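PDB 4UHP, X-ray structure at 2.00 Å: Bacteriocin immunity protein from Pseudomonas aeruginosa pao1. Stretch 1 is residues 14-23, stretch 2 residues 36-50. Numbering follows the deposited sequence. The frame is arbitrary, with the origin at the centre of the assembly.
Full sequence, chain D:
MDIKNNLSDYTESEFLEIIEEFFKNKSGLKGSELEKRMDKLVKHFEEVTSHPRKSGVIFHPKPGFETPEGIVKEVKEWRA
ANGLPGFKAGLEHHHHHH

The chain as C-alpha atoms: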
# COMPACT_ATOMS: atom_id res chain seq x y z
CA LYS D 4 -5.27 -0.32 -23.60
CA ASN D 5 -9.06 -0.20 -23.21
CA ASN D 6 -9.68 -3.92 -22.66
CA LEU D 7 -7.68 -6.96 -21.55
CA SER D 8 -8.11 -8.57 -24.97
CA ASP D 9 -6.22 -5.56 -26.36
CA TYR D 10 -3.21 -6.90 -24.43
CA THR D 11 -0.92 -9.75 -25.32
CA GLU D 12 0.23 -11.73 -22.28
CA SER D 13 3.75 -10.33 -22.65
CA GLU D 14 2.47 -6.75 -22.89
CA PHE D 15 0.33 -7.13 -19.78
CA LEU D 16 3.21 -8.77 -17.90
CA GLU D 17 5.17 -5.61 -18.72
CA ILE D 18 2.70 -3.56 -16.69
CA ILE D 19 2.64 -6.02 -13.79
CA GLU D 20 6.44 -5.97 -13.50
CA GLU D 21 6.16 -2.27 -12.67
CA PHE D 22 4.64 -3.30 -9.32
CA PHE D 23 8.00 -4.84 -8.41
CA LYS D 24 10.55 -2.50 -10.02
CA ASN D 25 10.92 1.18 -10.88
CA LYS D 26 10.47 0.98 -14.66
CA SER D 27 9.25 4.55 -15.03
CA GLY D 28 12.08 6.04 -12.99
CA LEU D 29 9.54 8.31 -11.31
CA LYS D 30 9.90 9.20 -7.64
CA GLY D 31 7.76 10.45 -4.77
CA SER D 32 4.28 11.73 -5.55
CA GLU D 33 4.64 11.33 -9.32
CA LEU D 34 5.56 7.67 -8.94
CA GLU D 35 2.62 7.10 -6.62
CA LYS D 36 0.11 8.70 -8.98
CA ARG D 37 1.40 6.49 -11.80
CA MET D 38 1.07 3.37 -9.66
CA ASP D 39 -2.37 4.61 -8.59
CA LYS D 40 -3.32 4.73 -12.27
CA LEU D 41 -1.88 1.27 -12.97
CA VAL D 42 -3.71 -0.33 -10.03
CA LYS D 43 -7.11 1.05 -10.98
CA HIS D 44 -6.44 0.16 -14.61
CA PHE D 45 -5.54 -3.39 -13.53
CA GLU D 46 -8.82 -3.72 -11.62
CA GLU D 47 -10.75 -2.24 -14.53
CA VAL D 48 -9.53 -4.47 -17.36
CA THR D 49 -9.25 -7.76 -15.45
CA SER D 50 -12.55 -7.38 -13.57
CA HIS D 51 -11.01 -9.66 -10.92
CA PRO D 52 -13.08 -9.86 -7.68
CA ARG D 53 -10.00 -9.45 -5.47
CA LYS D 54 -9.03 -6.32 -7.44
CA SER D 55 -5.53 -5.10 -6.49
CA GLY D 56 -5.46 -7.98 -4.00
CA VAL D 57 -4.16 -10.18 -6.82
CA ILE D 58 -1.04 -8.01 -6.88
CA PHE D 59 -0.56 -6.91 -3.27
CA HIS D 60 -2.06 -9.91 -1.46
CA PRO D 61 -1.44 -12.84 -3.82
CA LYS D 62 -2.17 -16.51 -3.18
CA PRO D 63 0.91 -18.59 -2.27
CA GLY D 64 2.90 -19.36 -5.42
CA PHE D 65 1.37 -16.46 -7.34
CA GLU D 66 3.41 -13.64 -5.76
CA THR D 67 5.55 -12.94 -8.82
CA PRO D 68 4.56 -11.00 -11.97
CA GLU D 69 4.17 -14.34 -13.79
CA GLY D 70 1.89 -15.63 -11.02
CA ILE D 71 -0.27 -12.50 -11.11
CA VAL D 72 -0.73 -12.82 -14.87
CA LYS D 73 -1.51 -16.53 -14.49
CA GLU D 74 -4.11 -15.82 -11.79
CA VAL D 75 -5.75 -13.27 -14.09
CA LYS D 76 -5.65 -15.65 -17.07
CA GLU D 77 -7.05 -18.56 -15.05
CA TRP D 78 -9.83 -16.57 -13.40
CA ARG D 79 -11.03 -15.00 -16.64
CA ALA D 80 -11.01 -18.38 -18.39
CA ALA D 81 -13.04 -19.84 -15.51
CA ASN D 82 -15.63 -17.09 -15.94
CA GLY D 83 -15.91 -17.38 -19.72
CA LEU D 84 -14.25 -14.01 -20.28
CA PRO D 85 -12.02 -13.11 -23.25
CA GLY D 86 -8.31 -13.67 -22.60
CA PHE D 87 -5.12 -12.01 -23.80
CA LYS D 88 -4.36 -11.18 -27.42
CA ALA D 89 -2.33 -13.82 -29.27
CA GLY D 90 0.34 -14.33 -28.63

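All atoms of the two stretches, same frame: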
# COMPACT_ATOMS: atom_id res chain seq x y z
N GLU D 14 2.70 -8.18 -23.07
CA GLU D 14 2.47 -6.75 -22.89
C GLU D 14 1.87 -6.44 -21.52
O GLU D 14 2.20 -5.43 -20.90
CB GLU D 14 1.55 -6.20 -23.98
CG GLU D 14 2.21 -6.03 -25.33
CD GLU D 14 1.22 -5.64 -26.41
OE1 GLU D 14 0.00 -5.77 -26.16
OE2 GLU D 14 1.66 -5.21 -27.49
N PHE D 15 0.98 -7.31 -21.06
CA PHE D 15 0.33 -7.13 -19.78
C PHE D 15 1.31 -7.42 -18.64
O PHE D 15 1.30 -6.75 -17.61
CB PHE D 15 -0.90 -8.03 -19.67
CG PHE D 15 -1.79 -7.72 -18.50
CD1 PHE D 15 -2.60 -6.60 -18.51
CD2 PHE D 15 -1.81 -8.55 -17.39
CE1 PHE D 15 -3.43 -6.31 -17.44
CE2 PHE D 15 -2.63 -8.27 -16.32
CZ PHE D 15 -3.44 -7.15 -16.34
N LEU D 16 2.15 -8.43 -18.85
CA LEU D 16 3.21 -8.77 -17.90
C LEU D 16 4.13 -7.58 -17.69
O LEU D 16 4.63 -7.35 -16.58
CB LEU D 16 4.01 -9.98 -18.41
CG LEU D 16 5.19 -10.43 -17.54
CD1 LEU D 16 4.71 -10.93 -16.19
CD2 LEU D 16 6.00 -11.50 -18.26
N GLU D 17 4.35 -6.82 -18.76
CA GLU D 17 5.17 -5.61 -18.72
C GLU D 17 4.65 -4.60 -17.70
O GLU D 17 5.43 -3.97 -16.98
CB GLU D 17 5.23 -4.99 -20.11
CG GLU D 17 5.95 -3.65 -20.18
CD GLU D 17 6.22 -3.21 -21.61
OE1 GLU D 17 5.70 -3.87 -22.54
OE2 GLU D 17 6.95 -2.21 -21.79
N ILE D 18 3.33 -4.45 -17.64
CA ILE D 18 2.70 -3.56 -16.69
C ILE D 18 2.82 -4.09 -15.26
O ILE D 18 3.11 -3.34 -14.33
CB ILE D 18 1.21 -3.34 -17.02
CG1 ILE D 18 1.05 -2.67 -18.38
CG2 ILE D 18 0.53 -2.52 -15.94
CD1 ILE D 18 -0.39 -2.41 -18.76
N ILE D 19 2.60 -5.40 -15.10
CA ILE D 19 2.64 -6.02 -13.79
C ILE D 19 4.03 -5.93 -13.16
O ILE D 19 4.16 -5.74 -11.95
CB ILE D 19 2.20 -7.50 -13.86
CG1 ILE D 19 0.82 -7.61 -14.51
CG2 ILE D 19 2.17 -8.11 -12.47
CD1 ILE D 19 -0.24 -6.78 -13.81
N GLU D 20 5.06 -6.05 -13.98
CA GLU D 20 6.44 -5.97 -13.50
C GLU D 20 6.73 -4.63 -12.83
O GLU D 20 7.62 -4.52 -11.99
CB GLU D 20 7.41 -6.21 -14.66
CG GLU D 20 7.48 -7.65 -15.13
CD GLU D 20 8.28 -7.83 -16.40
OE1 GLU D 20 8.52 -6.82 -17.10
OE2 GLU D 20 8.68 -8.97 -16.70
N GLU D 21 5.96 -3.61 -13.20
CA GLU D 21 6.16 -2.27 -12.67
C GLU D 21 5.74 -2.20 -11.19
O GLU D 21 6.08 -1.25 -10.49
CB GLU D 21 5.39 -1.25 -13.51
CG GLU D 21 5.88 0.19 -13.37
CD GLU D 21 5.59 1.03 -14.60
OE1 GLU D 21 5.29 0.46 -15.67
OE2 GLU D 21 5.68 2.27 -14.50
N PHE D 22 5.02 -3.21 -10.73
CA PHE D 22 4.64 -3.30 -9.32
C PHE D 22 5.74 -3.95 -8.48
O PHE D 22 5.55 -4.21 -7.29
CB PHE D 22 3.33 -4.09 -9.17
CG PHE D 22 2.14 -3.40 -9.75
CD1 PHE D 22 1.41 -2.50 -8.99
CD2 PHE D 22 1.75 -3.64 -11.05
CE1 PHE D 22 0.31 -1.85 -9.52
CE2 PHE D 22 0.65 -3.00 -11.59
CZ PHE D 22 -0.07 -2.10 -10.82
N PHE D 23 6.89 -4.19 -9.09
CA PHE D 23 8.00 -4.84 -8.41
C PHE D 23 9.31 -4.09 -8.63
O PHE D 23 10.27 -4.27 -7.88
CB PHE D 23 8.15 -6.29 -8.87
CG PHE D 23 6.99 -7.16 -8.51
CD1 PHE D 23 5.86 -7.22 -9.31
CD2 PHE D 23 7.02 -7.94 -7.36
CE1 PHE D 23 4.79 -8.02 -8.98
CE2 PHE D 23 5.95 -8.75 -7.02
CZ PHE D 23 4.83 -8.79 -7.83
N LYS D 36 1.27 8.43 -8.14
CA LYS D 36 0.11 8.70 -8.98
C LYS D 36 0.12 7.83 -10.24
O LYS D 36 -0.94 7.51 -10.78
CB LYS D 36 0.04 10.18 -9.35
CG LYS D 36 -0.13 11.11 -8.16
CD LYS D 36 -1.20 12.15 -8.41
CE LYS D 36 -2.08 12.36 -7.19
NZ LYS D 36 -3.27 11.45 -7.20
N ARG D 37 1.30 7.44 -10.69
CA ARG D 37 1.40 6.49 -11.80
C ARG D 37 0.96 5.10 -11.35
O ARG D 37 0.21 4.42 -12.04
CB ARG D 37 2.81 6.44 -12.37
CG ARG D 37 3.02 5.24 -13.30
CD ARG D 37 4.26 5.37 -14.17
NE ARG D 37 4.38 4.21 -15.06
CZ ARG D 37 3.77 4.11 -16.24
NH1 ARG D 37 3.00 5.09 -16.68
NH2 ARG D 37 3.93 3.01 -16.97
N MET D 38 1.44 4.68 -10.18
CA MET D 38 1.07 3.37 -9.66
C MET D 38 -0.42 3.34 -9.30
O MET D 38 -1.08 2.32 -9.48
CB MET D 38 1.93 3.01 -8.45
CG MET D 38 3.43 2.97 -8.75
SD MET D 38 3.84 2.04 -10.25
CE MET D 38 3.22 0.42 -9.83
N ASP D 39 -0.94 4.47 -8.82
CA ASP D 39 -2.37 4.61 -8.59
C ASP D 39 -3.14 4.32 -9.88
O ASP D 39 -4.11 3.56 -9.87
CB ASP D 39 -2.71 6.02 -8.08
CG ASP D 39 -2.36 6.22 -6.62
OD1 ASP D 39 -1.64 5.38 -6.05
OD2 ASP D 39 -2.79 7.24 -6.03
N LYS D 40 -2.68 4.91 -10.97
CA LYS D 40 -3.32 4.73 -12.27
C LYS D 40 -3.24 3.28 -12.75
O LYS D 40 -4.19 2.75 -13.32
CB LYS D 40 -2.67 5.65 -13.32
CG LYS D 40 -3.28 5.52 -14.70
CD LYS D 40 -2.45 6.23 -15.76
CE LYS D 40 -3.02 6.00 -17.15
NZ LYS D 40 -2.19 6.63 -18.21
N LEU D 41 -2.09 2.64 -12.52
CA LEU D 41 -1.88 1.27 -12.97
C LEU D 41 -2.75 0.28 -12.19
O LEU D 41 -3.29 -0.66 -12.76
CB LEU D 41 -0.41 0.89 -12.85
CG LEU D 41 0.57 1.63 -13.76
CD1 LEU D 41 1.98 1.07 -13.59
CD2 LEU D 41 0.13 1.55 -15.21
N VAL D 42 -2.87 0.51 -10.89
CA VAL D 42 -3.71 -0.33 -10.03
C VAL D 42 -5.17 -0.30 -10.48
O VAL D 42 -5.79 -1.34 -10.66
CB VAL D 42 -3.65 0.11 -8.56
CG1 VAL D 42 -4.78 -0.52 -7.76
CG2 VAL D 42 -2.30 -0.24 -7.95
N LYS D 43 -5.70 0.90 -10.64
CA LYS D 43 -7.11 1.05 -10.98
C LYS D 43 -7.37 0.57 -12.40
O LYS D 43 -8.45 0.09 -12.71
CB LYS D 43 -7.57 2.49 -10.78
CG LYS D 43 -7.40 2.98 -9.34
CD LYS D 43 -7.77 1.88 -8.34
CE LYS D 43 -8.04 2.42 -6.95
NZ LYS D 43 -9.20 1.74 -6.32
N HIS D 44 -6.36 0.70 -13.26
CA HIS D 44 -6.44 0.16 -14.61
C HIS D 44 -6.45 -1.37 -14.58
O HIS D 44 -7.21 -2.01 -15.30
CB HIS D 44 -5.27 0.65 -15.46
CG HIS D 44 -5.22 0.03 -16.82
ND1 HIS D 44 -6.12 0.33 -17.82
CD2 HIS D 44 -4.38 -0.90 -17.34
CE1 HIS D 44 -5.83 -0.37 -18.90
NE2 HIS D 44 -4.78 -1.12 -18.64
N PHE D 45 -5.59 -1.94 -13.73
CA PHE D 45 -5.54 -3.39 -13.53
C PHE D 45 -6.91 -3.92 -13.13
O PHE D 45 -7.43 -4.86 -13.73
CB PHE D 45 -4.51 -3.74 -12.45
CG PHE D 45 -4.45 -5.20 -12.11
CD1 PHE D 45 -3.60 -6.05 -12.81
CD2 PHE D 45 -5.23 -5.73 -11.10
CE1 PHE D 45 -3.54 -7.40 -12.50
CE2 PHE D 45 -5.18 -7.07 -10.79
CZ PHE D 45 -4.33 -7.91 -11.49
N GLU D 46 -7.51 -3.31 -12.11
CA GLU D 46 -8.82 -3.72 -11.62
C GLU D 46 -9.90 -3.57 -12.68
O GLU D 46 -10.83 -4.37 -12.77
CB GLU D 46 -9.19 -2.91 -10.38
CG GLU D 46 -8.17 -3.01 -9.26
CD GLU D 46 -8.48 -2.12 -8.08
OE1 GLU D 46 -9.28 -1.17 -8.23
OE2 GLU D 46 -7.92 -2.37 -7.00
N GLU D 47 -9.76 -2.53 -13.51
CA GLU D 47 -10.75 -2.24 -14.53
C GLU D 47 -10.77 -3.29 -15.64
O GLU D 47 -11.83 -3.81 -15.99
CB GLU D 47 -10.48 -0.86 -15.14
CG GLU D 47 -11.38 -0.51 -16.31
CD GLU D 47 -11.04 0.84 -16.92
OE1 GLU D 47 -10.31 1.61 -16.27
OE2 GLU D 47 -11.51 1.12 -18.04
N VAL D 48 -9.60 -3.61 -16.18
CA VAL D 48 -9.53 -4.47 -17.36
C VAL D 48 -9.62 -5.96 -17.03
O VAL D 48 -10.07 -6.75 -17.86
CB VAL D 48 -8.24 -4.22 -18.17
CG1 VAL D 48 -8.23 -2.81 -18.73
CG2 VAL D 48 -7.00 -4.48 -17.32
N THR D 49 -9.20 -6.35 -15.83
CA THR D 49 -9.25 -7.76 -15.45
C THR D 49 -10.61 -8.14 -14.89
O THR D 49 -11.04 -9.29 -15.00
CB THR D 49 -8.18 -8.12 -14.40
OG1 THR D 49 -8.47 -7.46 -13.16
CG2 THR D 49 -6.78 -7.73 -14.89
N SER D 50 -11.28 -7.17 -14.26
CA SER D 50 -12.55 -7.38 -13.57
C SER D 50 -12.44 -8.43 -12.46
O SER D 50 -13.45 -9.02 -12.06
CB SER D 50 -13.65 -7.77 -14.56
OG SER D 50 -14.02 -6.68 -15.39

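At the centre Leu41 points toward the other stretch and meets several neighbours: its CD2 lies 4.2 Å from Ile18 CG2, and its CB 3.6 Å from Phe22 CZ. A branched aliphatic on each helix suits this spot, where both CA-to-CB bonds already face across. The two helices pass at 137° between their N-to-C directions, a splayed, roughly antiparallel arrangement with axes 11.6 Å apart at closest approach; that is a wide gap, and large side chains fill it.

Phe22 leaves its backbone sideways, and its m rotamer brings the ring back into the contact. Met38, with all three chi angles in m, curls its flexible chain so that CE sits over one face of that ring, 3.9 Å from the centroid, in a CH-pi contact. Val42 closes the ring edge, its CG2 3.4 Å from Phe22 CE1. Ring and thioether leave sideways and meet at their ends; compact Val42 sits at the ring edge.

Toward the start of stretch 1, Phe15 and Ile19 also leave sideways and bring their ends in. Phe15, in t, meets Phe45 rim to rim, centroids 6.0 Å apart, with neither ring over the other's face. Ile19 CD1 reaches within 3.6 Å of Phe45 CD1, while Thr49 offers its methyl, CG2 lying 3.7 Å from Phe15 CZ. Thr49 is buried, and its OG1 donates to Phe45 O at 2.9 Å, so the hydroxyl is satisfied while the methyl meets Phe15.

The polar edge is a salt bridge. Arg37, extended through three t rotamers, presents the edge of its guanidinium to Glu21: Arg37 NE donates to Glu21 OE2 at a very short 2.4 Å and Arg37 NH2 to Glu21 OE1 at 3.2 Å. Glu21 is buried, yet its charge is paired, and Glu21 CD also rests 3.7 Å from Leu41 CD1, joining the ion pair to the apolar centre.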